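Cytosine-specific methyltransferase (Escherichia coli O157:H7 EDL933, PDB 3G7U) probably transfers the methyl group of S-adenosyl-L-methionine to carbon 5 of cytosines in DNA, as other C5-methyltransferases do. Local coordinates at residues 50-54 / 55-59; 105-109 / 110-114; 349-353 / 354-358. All blocks are in the same frame, centred on the assembly; numbering follows the deposited sequence.

Interaction 1 of 3, residues 50-54 / 55-59; sequences VQEDV and SLLNA
Asp53 and Ser55 form an Asx turn that starts a short 3-10 segment in the connection from strand 48-50 to helix 59-66. Asp53 OD1 accepts the backbone N of Ser55 at 3.0 Å, on its anti side and 25° out of the carboxylate plane. The same oxygen takes a weak bond from Ser55 OG at 2.8 Å, the hydroxyl being turned back between its own N and carbonyl carbon (chi1 79°). Two turn bonds follow, Leu56 N to Asp53 O at 3.0 Å and Leu57 N to Val54 O at 3.0 Å.

Glu52 lies across the outside of the turn. Its chain bends at chi2 (47°), which brings OE2 back to the N of Asp53 (2.9 Å) and sets it 3.5 Å from Leu56 CD1. Leu57 sends CD2 to the CG of Glu52 at 3.9 Å, and its side chain also packs on Val30, Ile62 and Phe65. Asn58 then caps helix 59-66 through OD1, which accepts from Ile61 N.

With an amide and a hydroxyl both donating to OD1, the rotation of the Asp53 carboxylate is restrained and it probably stays ionised, while aliphatic carbon of Leu56 covers part of the Glu52 acid.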
loop_
_atom_site.group_PDB
_atom_site.type_symbol
_atom_site.label_atom_id
_atom_site.label_comp_id
_atom_site.label_asym_id
_atom_site.label_seq_id
_atom_site.Cartn_x
_atom_site.Cartn_y
_atom_site.Cartn_z
ATOM N N VAL A 50 -5.542 -10.097 -13.308
ATOM C CA VAL A 50 -6.747 -9.939 -14.095
ATOM C C VAL A 50 -6.966 -8.444 -14.197
ATOM O O VAL A 50 -7.240 -7.787 -13.181
ATOM C CB VAL A 50 -7.904 -10.634 -13.389
ATOM C CG1 VAL A 50 -9.243 -10.309 -14.054
ATOM C CG2 VAL A 50 -7.675 -12.156 -13.414
ATOM N N GLN A 51 -6.791 -7.906 -15.407
ATOM C CA GLN A 51 -7.038 -6.474 -15.634
ATOM C C GLN A 51 -8.473 -6.280 -16.018
ATOM O O GLN A 51 -8.811 -6.407 -17.181
ATOM C CB GLN A 51 -6.109 -5.935 -16.718
ATOM C CG GLN A 51 -6.249 -4.416 -16.895
ATOM C CD GLN A 51 -5.557 -3.897 -18.113
ATOM O OE1 GLN A 51 -4.796 -4.607 -18.777
ATOM N NE2 GLN A 51 -5.764 -2.623 -18.387
ATOM N N GLU A 52 -9.320 -5.974 -15.042
ATOM C CA GLU A 52 -10.743 -6.039 -15.241
ATOM C C GLU A 52 -11.466 -5.108 -14.286
ATOM O O GLU A 52 -11.016 -4.858 -13.183
ATOM C CB GLU A 52 -11.230 -7.492 -15.084
ATOM C CG GLU A 52 -12.645 -7.738 -15.709
ATOM C CD GLU A 52 -12.693 -7.149 -17.084
ATOM O OE1 GLU A 52 -12.222 -7.847 -17.963
ATOM O OE2 GLU A 52 -13.061 -5.937 -17.263
ATOM N N ASP A 53 -12.584 -4.601 -14.778
ATOM C CA ASP A 53 -13.616 -3.968 -14.044
ATOM C C ASP A 53 -14.329 -5.042 -13.219
ATOM O O ASP A 53 -14.885 -6.015 -13.773
ATOM C CB ASP A 53 -14.542 -3.387 -15.108
ATOM C CG ASP A 53 -15.564 -2.403 -14.556
ATOM O OD1 ASP A 53 -16.102 -2.617 -13.459
ATOM O OD2 ASP A 53 -15.873 -1.426 -15.278
ATOM N N VAL A 54 -14.345 -4.854 -11.897
ATOM C CA VAL A 54 -14.941 -5.812 -10.963
ATOM C C VAL A 54 -16.455 -5.976 -11.237
ATOM O O VAL A 54 -17.070 -6.987 -10.899
ATOM C CB VAL A 54 -14.570 -5.418 -9.491
ATOM C CG1 VAL A 54 -15.592 -5.848 -8.502
ATOM C CG2 VAL A 54 -13.215 -5.979 -9.108
ATOM N N SER A 55 -17.064 -4.974 -11.870
ATOM C CA SER A 55 -18.491 -5.068 -12.221
ATOM C C SER A 55 -18.832 -6.197 -13.216
ATOM O O SER A 55 -19.998 -6.624 -13.316
ATOM C CB SER A 55 -19.033 -3.734 -12.734
ATOM O OG SER A 55 -18.683 -3.511 -14.081
ATOM N N LEU A 56 -17.811 -6.664 -13.921
ATOM C CA LEU A 56 -17.927 -7.711 -14.949
ATOM C C LEU A 56 -17.578 -9.087 -14.361
ATOM O O LEU A 56 -17.469 -10.077 -15.100
ATOM C CB LEU A 56 -17.006 -7.377 -16.127
ATOM C CG LEU A 56 -17.344 -6.084 -16.914
ATOM C CD1 LEU A 56 -16.432 -5.976 -18.106
ATOM C CD2 LEU A 56 -18.802 -6.138 -17.374
ATOM N N LEU A 57 -17.375 -9.133 -13.036
ATOM C CA LEU A 57 -16.993 -10.366 -12.318
ATOM C C LEU A 57 -18.128 -10.872 -11.439
ATOM O O LEU A 57 -18.951 -10.105 -10.933
ATOM C CB LEU A 57 -15.707 -10.193 -11.468
ATOM C CG LEU A 57 -14.448 -9.725 -12.221
ATOM C CD1 LEU A 57 -13.273 -9.608 -11.244
ATOM C CD2 LEU A 57 -14.077 -10.616 -13.462
ATOM N N ASN A 58 -18.142 -12.193 -11.248
ATOM C CA ASN A 58 -18.966 -12.836 -10.248
ATOM C C ASN A 58 -18.222 -14.082 -9.776
ATOM O O ASN A 58 -17.134 -14.394 -10.289
ATOM C CB ASN A 58 -20.363 -13.167 -10.783
ATOM C CG ASN A 58 -20.328 -14.131 -11.949
ATOM O OD1 ASN A 58 -19.525 -15.064 -11.966
ATOM N ND2 ASN A 58 -21.167 -13.882 -12.949
ATOM N N ALA A 59 -18.770 -14.775 -8.774
ATOM C CA ALA A 59 -18.083 -15.910 -8.188
ATOM C C ALA A 59 -17.773 -16.999 -9.212
ATOM O O ALA A 59 -16.699 -17.595 -9.175
ATOM C CB ALA A 59 -18.963 -16.493 -7.030
#

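Interaction 2 of 3, residues 105-109 / 110-114; sequences RLVSE and LQPLF
Gln111 folds back on Ser108 where helix 94-110 ends, and the tight part of the contact is this last turn. Leu110 N gives a hydrogen bond to Leu106 O at 2.9 Å, and Gln111 N gives one to Val107 O at 2.8 Å. Gln111 is the first residue to leave the helical path, with a positive phi of 50°. Pro112 follows and has no N-H to continue the ladder; its CD instead sits 3.3 Å from Val107 O, beside the bond from Gln111. The ring also meets Val107 CG1 at 4.1 Å from CD, the two side chains crossing at about a right angle. Val107, Leu110 and Pro112 all press on Ile75 of strand 74-77, so this side of the helix end faces the sheet.

The other side is polar, and a water sits on it. The Gln111 chain bends at chi2 (-78°) and carries its amide over the helix end, where NE2 donates to Ser108 O at 2.7 Å, in the carbonyl plane on a lone pair and nearly in the amide's own plane. The water, bound to Ser108 OG at 3.0 Å, also accepts a weak bond from NE2. Further partners hold the amide, with Asp142 accepting from NE2 and Lys171 donating to OE1. One turn back, Arg105 NH1 forms a salt bridge with Glu109 OE2 at 3.1 Å. The acid lies at the guanidinium edge, while Glu109 OE1 accepts from Ala59 N.

A carbonyl left over at the helix terminus is thus answered by a side-chain amide in place of a backbone N-H. The amide's two ends are told apart by an acid and a lysine, which fixes its flip.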
loop_
_atom_site.group_PDB
_atom_site.type_symbol
_atom_site.label_atom_id
_atom_site.label_comp_id
_atom_site.label_asym_id
_atom_site.label_seq_id
_atom_site.Cartn_x
_atom_site.Cartn_y
_atom_site.Cartn_z
ATOM N N ARG A 105 -20.629 -7.491 -3.045
ATOM C CA ARG A 105 -21.348 -8.553 -3.782
ATOM C C ARG A 105 -20.456 -9.766 -3.951
ATOM O O ARG A 105 -20.878 -10.902 -3.721
ATOM C CB ARG A 105 -21.879 -8.042 -5.121
ATOM C CG ARG A 105 -22.490 -9.125 -5.992
ATOM C CD ARG A 105 -22.963 -8.583 -7.350
ATOM N NE ARG A 105 -21.899 -7.942 -8.147
ATOM C CZ ARG A 105 -20.946 -8.589 -8.826
ATOM N NH1 ARG A 105 -20.897 -9.924 -8.821
ATOM N NH2 ARG A 105 -20.028 -7.905 -9.522
ATOM N N LEU A 106 -19.205 -9.536 -4.344
ATOM C CA LEU A 106 -18.243 -10.618 -4.529
ATOM C C LEU A 106 -17.936 -11.349 -3.252
ATOM O O LEU A 106 -17.796 -12.560 -3.250
ATOM C CB LEU A 106 -16.964 -10.105 -5.198
ATOM C CG LEU A 106 -17.139 -9.756 -6.671
ATOM C CD1 LEU A 106 -15.867 -9.143 -7.231
ATOM C CD2 LEU A 106 -17.450 -11.051 -7.446
ATOM N N VAL A 107 -17.807 -10.630 -2.142
ATOM C CA VAL A 107 -17.623 -11.296 -0.862
ATOM C C VAL A 107 -18.830 -12.249 -0.548
ATOM O O VAL A 107 -18.665 -13.383 -0.075
ATOM C CB VAL A 107 -17.430 -10.270 0.284
ATOM C CG1 VAL A 107 -17.536 -10.965 1.626
ATOM C CG2 VAL A 107 -16.054 -9.552 0.145
ATOM N N SER A 108 -20.014 -11.745 -0.813
ATOM C CA SER A 108 -21.246 -12.451 -0.514
ATOM C C SER A 108 -21.329 -13.723 -1.381
ATOM O O SER A 108 -21.631 -14.808 -0.880
ATOM C CB SER A 108 -22.420 -11.543 -0.843
ATOM O OG SER A 108 -23.621 -12.186 -0.457
ATOM N N GLU A 109 -21.005 -13.565 -2.666
ATOM C CA GLU A 109 -21.054 -14.668 -3.642
ATOM C C GLU A 109 -19.963 -15.699 -3.380
ATOM O O GLU A 109 -20.175 -16.910 -3.518
ATOM C CB GLU A 109 -20.925 -14.106 -5.060
ATOM C CG GLU A 109 -22.110 -13.257 -5.563
ATOM C CD GLU A 109 -21.858 -12.747 -6.952
ATOM O OE1 GLU A 109 -20.779 -13.095 -7.475
ATOM O OE2 GLU A 109 -22.709 -12.043 -7.544
ATOM N N LEU A 110 -18.763 -15.243 -3.018
ATOM C CA LEU A 110 -17.655 -16.167 -2.834
ATOM C C LEU A 110 -17.534 -16.783 -1.460
ATOM O O LEU A 110 -16.867 -17.812 -1.310
ATOM C CB LEU A 110 -16.316 -15.548 -3.240
ATOM C CG LEU A 110 -16.080 -15.362 -4.752
ATOM C CD1 LEU A 110 -14.953 -14.370 -5.051
ATOM C CD2 LEU A 110 -15.767 -16.733 -5.369
ATOM N N GLN A 111 -18.156 -16.158 -0.464
ATOM C CA GLN A 111 -18.098 -16.671 0.920
ATOM C C GLN A 111 -16.691 -17.004 1.454
ATOM O O GLN A 111 -16.463 -18.116 1.917
ATOM C CB GLN A 111 -19.058 -17.892 1.102
ATOM C CG GLN A 111 -20.515 -17.559 0.813
ATOM C CD GLN A 111 -21.161 -16.820 1.968
ATOM O OE1 GLN A 111 -21.042 -17.250 3.112
ATOM N NE2 GLN A 111 -21.847 -15.717 1.679
ATOM N N PRO A 112 -15.740 -16.034 1.427
ATOM C CA PRO A 112 -14.450 -16.338 2.006
ATOM C C PRO A 112 -14.525 -16.469 3.536
ATOM O O PRO A 112 -15.509 -16.007 4.126
ATOM C CB PRO A 112 -13.635 -15.068 1.685
ATOM C CG PRO A 112 -14.662 -13.976 1.604
ATOM C CD PRO A 112 -15.801 -14.656 0.894
ATOM N N LEU A 113 -13.485 -17.036 4.147
ATOM C CA LEU A 113 -13.382 -17.076 5.619
ATOM C C LEU A 113 -13.367 -15.661 6.197
ATOM O O LEU A 113 -13.897 -15.427 7.263
ATOM C CB LEU A 113 -12.126 -17.821 6.058
ATOM C CG LEU A 113 -12.057 -19.293 5.587
ATOM C CD1 LEU A 113 -10.806 -19.953 6.106
ATOM C CD2 LEU A 113 -13.348 -20.084 5.939
ATOM N N PHE A 114 -12.782 -14.712 5.471
ATOM C CA PHE A 114 -12.793 -13.321 5.950
ATOM C C PHE A 114 -12.769 -12.333 4.780
ATOM O O PHE A 114 -12.433 -12.704 3.635
ATOM C CB PHE A 114 -11.606 -13.103 6.899
ATOM C CG PHE A 114 -10.286 -12.907 6.207
ATOM C CD1 PHE A 114 -9.833 -11.623 5.907
ATOM C CD2 PHE A 114 -9.462 -13.989 5.899
ATOM C CE1 PHE A 114 -8.613 -11.423 5.270
ATOM C CE2 PHE A 114 -8.224 -13.803 5.270
ATOM C CZ PHE A 114 -7.789 -12.524 4.966
HETATM O O HOH W 1 -23.168 -12.883 2.456
#

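Interaction 3 of 3, residues 349-353 / 354-358; sequences NSVSP and IVAEY
Glu357 and Pro353 are joined at the flat carboxylate of the glutamate, where one water donates both to OE1 (2.8 Å) and, weakly, to Pro353 O. The water reaches the acid at OE1, which is also salt-bridged to Lys229, while the ring of Tyr358 points away from 349-353 and meets Tyr156 edge-to-face.

The helix starts one turn earlier in the chain, at Ser352. This residue is the N-cap: OG accepts from Ile354 N at 3.2 Å, a bent bond of 137°. With OG opposite its own backbone N across CA-CB (chi1 175°), the hydroxyl comes down beside the carbonyl, within reach of the first N-H of the helix, that of Ile354, since Pro353 has none. OG also bonds to Gln328 O, so the cap is tied to the end of helix 321-328. The Ser352 carbonyl points down the helix and takes Ala356 N at 2.9 Å, nearly straight at 172°, and Glu357 N reaches Pro353 O at 2.9 Å.

Around the cap the surfaces are aliphatic. Val355 CG2 rests on Ser352 CB at 3.9 Å, while Val351 CG1 reaches forward to Ala356 CB at 4.0 Å. Val351 and Val355 both pack on Phe166 of strand 163-171, whereas Pro353 and Ala356 face Leu17 and Leu15 of helix 14-22.

A serine cap followed by proline, which needs no partner for its nitrogen in the first turn, is a classic helix N-terminus. Here it opens helix 353-367, the C-terminal helix packed against the Rossmann-like methyltransferase sheet.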
loop_
_atom_site.group_PDB
_atom_site.type_symbol
_atom_site.label_atom_id
_atom_site.label_comp_id
_atom_site.label_asym_id
_atom_site.label_seq_id
_atom_site.Cartn_x
_atom_site.Cartn_y
_atom_site.Cartn_z
ATOM N N ASN A 349 -1.238 6.036 -3.962
ATOM C CA ASN A 349 -2.448 5.195 -3.986
ATOM C C ASN A 349 -2.405 3.897 -3.171
ATOM O O ASN A 349 -3.368 3.108 -3.200
ATOM C CB ASN A 349 -2.757 4.796 -5.440
ATOM C CG ASN A 349 -3.314 5.948 -6.260
ATOM O OD1 ASN A 349 -3.827 6.920 -5.711
ATOM N ND2 ASN A 349 -3.207 5.845 -7.591
ATOM N N SER A 350 -1.303 3.634 -2.485
ATOM C CA SER A 350 -1.138 2.365 -1.805
ATOM C C SER A 350 -1.409 2.471 -0.317
ATOM O O SER A 350 -1.166 3.515 0.297
ATOM C CB SER A 350 0.284 1.831 -2.015
ATOM O OG SER A 350 0.468 1.469 -3.369
ATOM N N VAL A 351 -1.895 1.372 0.257
ATOM C CA VAL A 351 -1.839 1.170 1.687
ATOM C C VAL A 351 -0.370 0.955 1.997
ATOM O O VAL A 351 0.316 0.271 1.225
ATOM C CB VAL A 351 -2.583 -0.122 2.103
ATOM C CG1 VAL A 351 -2.543 -0.317 3.633
ATOM C CG2 VAL A 351 -3.981 -0.069 1.652
ATOM N N SER A 352 0.116 1.479 3.124
ATOM C CA SER A 352 1.496 1.125 3.585
ATOM C C SER A 352 1.635 -0.376 3.792
ATOM O O SER A 352 0.803 -0.954 4.515
ATOM C CB SER A 352 1.807 1.773 4.939
ATOM O OG SER A 352 3.070 1.282 5.348
ATOM N N PRO A 353 2.651 -1.014 3.184
ATOM C CA PRO A 353 2.859 -2.441 3.445
ATOM C C PRO A 353 3.103 -2.793 4.920
ATOM O O PRO A 353 2.841 -3.917 5.344
ATOM C CB PRO A 353 4.097 -2.785 2.628
ATOM C CG PRO A 353 4.049 -1.863 1.480
ATOM C CD PRO A 353 3.494 -0.533 2.068
ATOM N N ILE A 354 3.676 -1.860 5.668
ATOM C CA ILE A 354 3.961 -2.114 7.085
ATOM C C ILE A 354 2.649 -2.207 7.896
ATOM O O ILE A 354 2.472 -3.144 8.674
ATOM C CB ILE A 354 4.877 -1.001 7.618
ATOM C CG1 ILE A 354 6.233 -1.094 6.926
ATOM C CG2 ILE A 354 4.953 -1.073 9.173
ATOM C CD1 ILE A 354 7.218 0.073 7.345
ATOM N N VAL A 355 1.745 -1.247 7.698
ATOM C CA VAL A 355 0.413 -1.256 8.285
ATOM C C VAL A 355 -0.367 -2.488 7.819
ATOM O O VAL A 355 -0.909 -3.230 8.644
ATOM C CB VAL A 355 -0.372 -0.003 7.909
ATOM C CG1 VAL A 355 -1.807 -0.109 8.406
ATOM C CG2 VAL A 355 0.310 1.248 8.485
ATOM N N ALA A 356 -0.378 -2.727 6.500
ATOM C CA ALA A 356 -1.075 -3.899 5.953
ATOM C C ALA A 356 -0.589 -5.200 6.580
ATOM O O ALA A 356 -1.431 -6.024 6.992
ATOM C CB ALA A 356 -0.952 -3.949 4.402
ATOM N N GLU A 357 0.732 -5.371 6.722
ATOM C CA GLU A 357 1.287 -6.602 7.294
ATOM C C GLU A 357 0.797 -6.821 8.720
ATOM O O GLU A 357 0.401 -7.934 9.099
ATOM C CB GLU A 357 2.803 -6.597 7.312
ATOM C CG GLU A 357 3.386 -7.976 7.773
ATOM C CD GLU A 357 4.876 -7.932 7.971
ATOM O OE1 GLU A 357 5.482 -6.865 7.687
ATOM O OE2 GLU A 357 5.441 -8.958 8.395
ATOM N N TYR A 358 0.814 -5.749 9.497
ATOM C CA TYR A 358 0.428 -5.864 10.891
ATOM C C TYR A 358 -0.995 -6.346 11.071
ATOM O O TYR A 358 -1.210 -7.297 11.826
ATOM C CB TYR A 358 0.661 -4.563 11.653
ATOM C CG TYR A 358 0.912 -4.818 13.137
ATOM C CD1 TYR A 358 2.216 -4.982 13.619
ATOM C CD2 TYR A 358 -0.144 -4.919 14.042
ATOM C CE1 TYR A 358 2.470 -5.230 14.967
ATOM C CE2 TYR A 358 0.102 -5.170 15.398
ATOM C CZ TYR A 358 1.417 -5.320 15.848
ATOM O OH TYR A 358 1.695 -5.561 17.189
HETATM O O HOH W 2 5.442 -5.012 5.650
#

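In the fold
Following the chain, the three contacts come in series, none nested in or crossing another, and each is a local turn at a helix end. Interaction 1 closes the loop from strand 48-50 into helix 59-66. Interaction 2 ends helix 94-110 and leads into strand 114-119. These two touch directly: Arg105 NH2 probably bonds to Leu57 O at 2.8 Å, and with a second bond from Glu109 this binds the end of one helix to the start of the other. Interaction 3 opens helix 353-367, about 22 Å from interaction 2 centre to centre, yet that helix runs on to pack Leu360, Leu363 and Leu367 against Phe114.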